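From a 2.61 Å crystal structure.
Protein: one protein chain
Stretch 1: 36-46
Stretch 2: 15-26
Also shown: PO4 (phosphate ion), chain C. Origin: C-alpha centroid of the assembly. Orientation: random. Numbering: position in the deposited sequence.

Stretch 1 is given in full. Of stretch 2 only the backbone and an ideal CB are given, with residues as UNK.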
# COMPACT_ATOMS: atom_id res chain seq x y z
N PRO A 36 -5.92 -2.32 -18.46
CA PRO A 36 -5.73 -3.77 -18.49
C PRO A 36 -5.21 -4.28 -19.83
O PRO A 36 -5.91 -4.20 -20.86
CB PRO A 36 -7.12 -4.28 -18.20
CG PRO A 36 -7.95 -3.36 -19.06
CD PRO A 36 -7.27 -1.99 -18.94
N ASN A 37 -4.00 -4.82 -19.84
CA ASN A 37 -3.47 -5.35 -21.09
C ASN A 37 -2.66 -6.62 -20.89
O ASN A 37 -2.91 -7.63 -21.56
CB ASN A 37 -2.61 -4.29 -21.78
CG ASN A 37 -1.97 -4.81 -23.04
OD1 ASN A 37 -0.84 -5.28 -23.03
ND2 ASN A 37 -2.72 -4.77 -24.14
N TYR A 38 -1.69 -6.57 -19.99
CA TYR A 38 -0.87 -7.73 -19.71
C TYR A 38 -1.52 -8.52 -18.58
O TYR A 38 -2.52 -8.09 -17.99
CB TYR A 38 0.54 -7.31 -19.32
CG TYR A 38 0.57 -6.32 -18.20
CD1 TYR A 38 0.55 -6.74 -16.87
CD2 TYR A 38 0.58 -4.95 -18.46
CE1 TYR A 38 0.54 -5.82 -15.83
CE2 TYR A 38 0.57 -4.02 -17.43
CZ TYR A 38 0.55 -4.46 -16.12
OH TYR A 38 0.53 -3.54 -15.11
N ASP A 39 -0.94 -9.67 -18.27
CA ASP A 39 -1.47 -10.54 -17.24
C ASP A 39 -0.57 -10.58 -16.01
O ASP A 39 0.64 -10.75 -16.14
CB ASP A 39 -1.67 -11.94 -17.82
CG ASP A 39 -2.55 -12.81 -16.97
OD1 ASP A 39 -2.98 -13.89 -17.44
OD2 ASP A 39 -2.82 -12.42 -15.81
N ALA A 40 -1.16 -10.43 -14.83
CA ALA A 40 -0.42 -10.45 -13.57
C ALA A 40 -0.97 -11.54 -12.66
O ALA A 40 -1.44 -11.27 -11.56
CB ALA A 40 -0.51 -9.09 -12.88
N PRO A 41 -0.91 -12.80 -13.11
CA PRO A 41 -1.43 -13.92 -12.31
C PRO A 41 -0.69 -14.12 -10.98
O PRO A 41 0.45 -13.68 -10.81
CB PRO A 41 -1.27 -15.11 -13.26
CG PRO A 41 -0.01 -14.78 -13.99
CD PRO A 41 -0.17 -13.30 -14.29
N LEU A 42 -1.36 -14.78 -10.04
CA LEU A 42 -0.78 -15.01 -8.74
C LEU A 42 0.58 -15.70 -8.92
O LEU A 42 1.58 -15.30 -8.33
CB LEU A 42 -1.71 -15.89 -7.90
CG LEU A 42 -2.03 -15.53 -6.45
CD1 LEU A 42 -2.58 -16.77 -5.79
CD2 LEU A 42 -0.80 -15.05 -5.72
N GLY A 43 0.60 -16.73 -9.75
CA GLY A 43 1.84 -17.45 -9.98
C GLY A 43 3.03 -16.56 -10.29
O GLY A 43 4.12 -16.71 -9.73
N ASP A 44 2.84 -15.61 -11.20
CA ASP A 44 3.96 -14.75 -11.54
C ASP A 44 4.45 -13.99 -10.33
O ASP A 44 5.65 -13.94 -10.06
CB ASP A 44 3.58 -13.77 -12.66
CG ASP A 44 3.37 -14.46 -14.00
OD1 ASP A 44 3.27 -13.73 -15.01
OD2 ASP A 44 3.28 -15.72 -14.04
N TYR A 45 3.53 -13.38 -9.60
CA TYR A 45 3.88 -12.61 -8.41
C TYR A 45 4.59 -13.46 -7.38
O TYR A 45 5.60 -13.06 -6.81
CB TYR A 45 2.62 -12.01 -7.79
CG TYR A 45 2.90 -11.30 -6.50
CD1 TYR A 45 3.83 -10.27 -6.45
CD2 TYR A 45 2.23 -11.65 -5.34
CE1 TYR A 45 4.08 -9.61 -5.25
CE2 TYR A 45 2.48 -11.00 -4.15
CZ TYR A 45 3.40 -9.98 -4.11
OH TYR A 45 3.64 -9.33 -2.94
N LEU A 46 4.04 -14.65 -7.13
CA LEU A 46 4.62 -15.57 -6.18
C LEU A 46 6.02 -15.92 -6.63
O LEU A 46 6.93 -16.04 -5.81
CB LEU A 46 3.74 -16.81 -6.07
CG LEU A 46 2.79 -16.86 -4.88
CD1 LEU A 46 2.25 -15.49 -4.59
CD2 LEU A 46 1.67 -17.85 -5.14
N UNK A 15 8.47 -9.76 4.16
CA UNK A 15 7.12 -9.41 3.70
C UNK A 15 6.98 -8.20 2.77
O UNK A 15 7.35 -7.09 3.13
CB UNK A 15 6.25 -9.16 4.93
N UNK A 16 6.43 -8.45 1.58
CA UNK A 16 6.19 -7.40 0.58
C UNK A 16 4.81 -6.78 0.81
O UNK A 16 3.81 -7.46 0.65
CB UNK A 16 6.30 -7.96 -0.84
N UNK A 17 4.74 -5.51 1.18
CA UNK A 17 3.44 -4.89 1.37
C UNK A 17 3.11 -4.15 0.07
O UNK A 17 3.99 -3.62 -0.58
CB UNK A 17 3.43 -3.95 2.58
N UNK A 18 1.85 -4.16 -0.34
CA UNK A 18 1.45 -3.48 -1.58
C UNK A 18 1.88 -4.17 -2.89
O UNK A 18 3.05 -4.17 -3.26
CB UNK A 18 2.03 -2.06 -1.57
N UNK A 19 0.91 -4.73 -3.59
CA UNK A 19 1.14 -5.41 -4.86
C UNK A 19 -0.22 -5.75 -5.48
O UNK A 19 -1.22 -5.87 -4.77
CB UNK A 19 1.99 -6.67 -4.67
N UNK A 20 -0.27 -5.91 -6.80
CA UNK A 20 -1.52 -6.21 -7.49
C UNK A 20 -1.44 -7.48 -8.33
O UNK A 20 -0.37 -7.85 -8.81
CB UNK A 20 -1.92 -5.03 -8.38
N UNK A 21 -2.58 -8.15 -8.51
CA UNK A 21 -2.65 -9.34 -9.35
C UNK A 21 -3.98 -9.26 -10.10
O UNK A 21 -4.96 -8.74 -9.58
CB UNK A 21 -2.53 -10.63 -8.53
N UNK A 22 -3.99 -9.73 -11.35
CA UNK A 22 -5.20 -9.73 -12.17
C UNK A 22 -4.91 -10.50 -13.44
O UNK A 22 -3.81 -10.41 -13.96
CB UNK A 22 -5.67 -8.31 -12.49
N UNK A 23 -5.88 -11.27 -13.92
CA UNK A 23 -5.70 -12.08 -15.12
C UNK A 23 -6.15 -11.39 -16.41
O UNK A 23 -7.23 -10.80 -16.47
CB UNK A 23 -6.46 -13.40 -14.96
N UNK A 24 -5.31 -11.48 -17.44
CA UNK A 24 -5.60 -10.88 -18.75
C UNK A 24 -6.82 -11.55 -19.37
O UNK A 24 -7.61 -10.92 -20.08
CB UNK A 24 -4.39 -11.00 -19.68
N UNK A 25 -6.98 -12.85 -19.10
CA UNK A 25 -8.12 -13.57 -19.62
C UNK A 25 -9.40 -13.09 -18.94
O UNK A 25 -10.47 -13.08 -19.55
CB UNK A 25 -7.94 -15.08 -19.43
N UNK A 26 -9.28 -12.70 -17.68
CA UNK A 26 -10.40 -12.19 -16.90
C UNK A 26 -10.68 -10.73 -17.27
O UNK A 26 -11.83 -10.30 -17.27
CB UNK A 26 -10.11 -12.32 -15.40
P PO4 C . -0.83 1.61 -7.27
O1 PO4 C . -1.97 0.98 -6.55
O2 PO4 C . -1.30 2.84 -7.96
O3 PO4 C . 0.23 1.96 -6.30
O4 PO4 C . -0.30 0.65 -8.27

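Position 15 points its CA-to-CB bond away from stretch 1, with extended backbone angles and nothing of that stretch nearby, so the visible atoms hardly restrict it; a beta-branched residue would suit the strand, and it is Ile15.

At position 16 the bond points toward stretch 1, and the ideal CB lies 3.7 Å from Tyr45 OH. A phenol hydroxyl favours a short polar partner, such as Asp, Asn, Ser or Thr. The residue is Asp16: Tyr45 OH donates to Asp16 OD1 at 2.7 Å, a bond in which the carboxylate meets the ring at its edge, near its plane.

Positions 17 and 18 both point away and meet nothing of stretch 1, so stretch 1 leaves the choice at position 17 open, to polar and apolar residues alike. Position 18 has a positive phi of 73°, which would be easiest for Gly, Asn or Asp; the residues are Ser17 and His18, the latter with its CE1 3.1 Å from PO4 O3.

Position 19 turns back toward stretch 1, its ideal CB only 3.6 Å from Tyr45 OH. A small residue, Ala, Gly or Ser, fits without having to grow past the phenol. Ala19 packs its CB 3.6 Å from Tyr45 CZ.

Position 20 points away from stretch 1, on the side where the phosphate lies, so a donor such as His, Lys or Arg is reasonable. His20 NE2 makes weak hydrogen bonds to PO4 O1 (2.8 Å) and O4 (3.0 Å).

Position 21 points sideways, its ideal CB a tight 3.3 Å from Ala40 O, with the start of the helix and Tyr45 beyond. A compact aliphatic, Val, Ile or Ala, suits an extended backbone here. Val21 CG1 reaches Tyr45 CB at 4.0 Å.

Position 22 is fixed through its backbone: its N donates to Ala40 O (3.0 Å) and its O accepts from Ala40 N (2.8 Å), a single antiparallel bridge. CB points away, but a long apolar or aromatic side chain could curl back to Ala40 and Tyr38. Phe22 does so with chi1 at 45°, laying a ring face under Ala40 CB, 4.0 Å from the ring centroid; its CZ lies 3.8 Å from Tyr38 CE1.

Position 23 precedes a helix. CA-to-CB points away overall, but the ideal CB is 3.9 Å from Asp39 OD2; Ser, Thr or Asn can cap, whereas Asp, though a common cap, would set a second negative charge next to Asp39. Ser23 OG accepts a weak capping bond from the backbone N of position 25 at 3.4 Å.

Position 24 points toward Asp39 and the carbonyls of Asn37 and Tyr38, inviting Lys or Arg. Arg24, extended through chi3, gives a weak hydrogen bond from NH1 to Asn37 O (2.8 Å).

At position 25 an ideal CB would be 5.5 Å from Asp39 OD1, and the backbone angles suit Ala, Gly or a polar residue alike; it is Gly25, although there is room for a CB. Position 26 is out of reach of stretch 1, so any helix-compatible residue would do; it is Leu26.

Stretch 2 15-26: IDSHAHVFSRGL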
# COMPACT_ATOMS: atom_id res chain seq x y z
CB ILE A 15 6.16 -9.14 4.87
CG1 ILE A 15 6.14 -10.33 5.84
CG2 ILE A 15 4.76 -8.88 4.32
CD1 ILE A 15 5.51 -10.01 7.20
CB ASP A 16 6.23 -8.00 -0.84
CG ASP A 16 5.68 -7.05 -1.91
OD1 ASP A 16 5.55 -7.48 -3.08
OD2 ASP A 16 5.38 -5.86 -1.59
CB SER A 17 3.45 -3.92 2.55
OG SER A 17 4.36 -2.86 2.36
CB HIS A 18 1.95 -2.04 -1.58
CG HIS A 18 1.05 -1.10 -2.32
ND1 HIS A 18 0.94 -1.10 -3.70
CD2 HIS A 18 0.21 -0.14 -1.88
CE1 HIS A 18 0.07 -0.18 -4.07
NE2 HIS A 18 -0.39 0.42 -2.98
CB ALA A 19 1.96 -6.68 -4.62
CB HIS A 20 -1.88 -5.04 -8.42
CG HIS A 20 -1.90 -3.72 -7.74
ND1 HIS A 20 -2.82 -3.41 -6.75
CD2 HIS A 20 -1.09 -2.64 -7.85
CE1 HIS A 20 -2.55 -2.20 -6.28
NE2 HIS A 20 -1.51 -1.72 -6.93
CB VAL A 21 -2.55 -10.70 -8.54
CG1 VAL A 21 -1.22 -10.78 -7.83
CG2 VAL A 21 -3.73 -10.86 -7.56
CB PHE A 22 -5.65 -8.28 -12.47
CG PHE A 22 -4.53 -7.35 -12.88
CD1 PHE A 22 -4.10 -7.29 -14.20
CD2 PHE A 22 -3.94 -6.52 -11.94
CE1 PHE A 22 -3.09 -6.42 -14.58
CE2 PHE A 22 -2.92 -5.64 -12.31
CZ PHE A 22 -2.50 -5.59 -13.64
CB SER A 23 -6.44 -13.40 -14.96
OG SER A 23 -6.21 -14.26 -16.07
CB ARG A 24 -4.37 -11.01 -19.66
CG ARG A 24 -4.56 -10.63 -21.13
CD ARG A 24 -3.23 -10.69 -21.89
NE ARG A 24 -3.39 -10.78 -23.34
CZ ARG A 24 -3.98 -9.85 -24.10
NH1 ARG A 24 -4.48 -8.76 -23.55
NH2 ARG A 24 -4.07 -10.03 -25.41
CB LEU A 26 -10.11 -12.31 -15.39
CG LEU A 26 -11.04 -11.61 -14.37
CD1 LEU A 26 -12.51 -11.98 -14.61
CD2 LEU A 26 -10.61 -12.01 -12.97
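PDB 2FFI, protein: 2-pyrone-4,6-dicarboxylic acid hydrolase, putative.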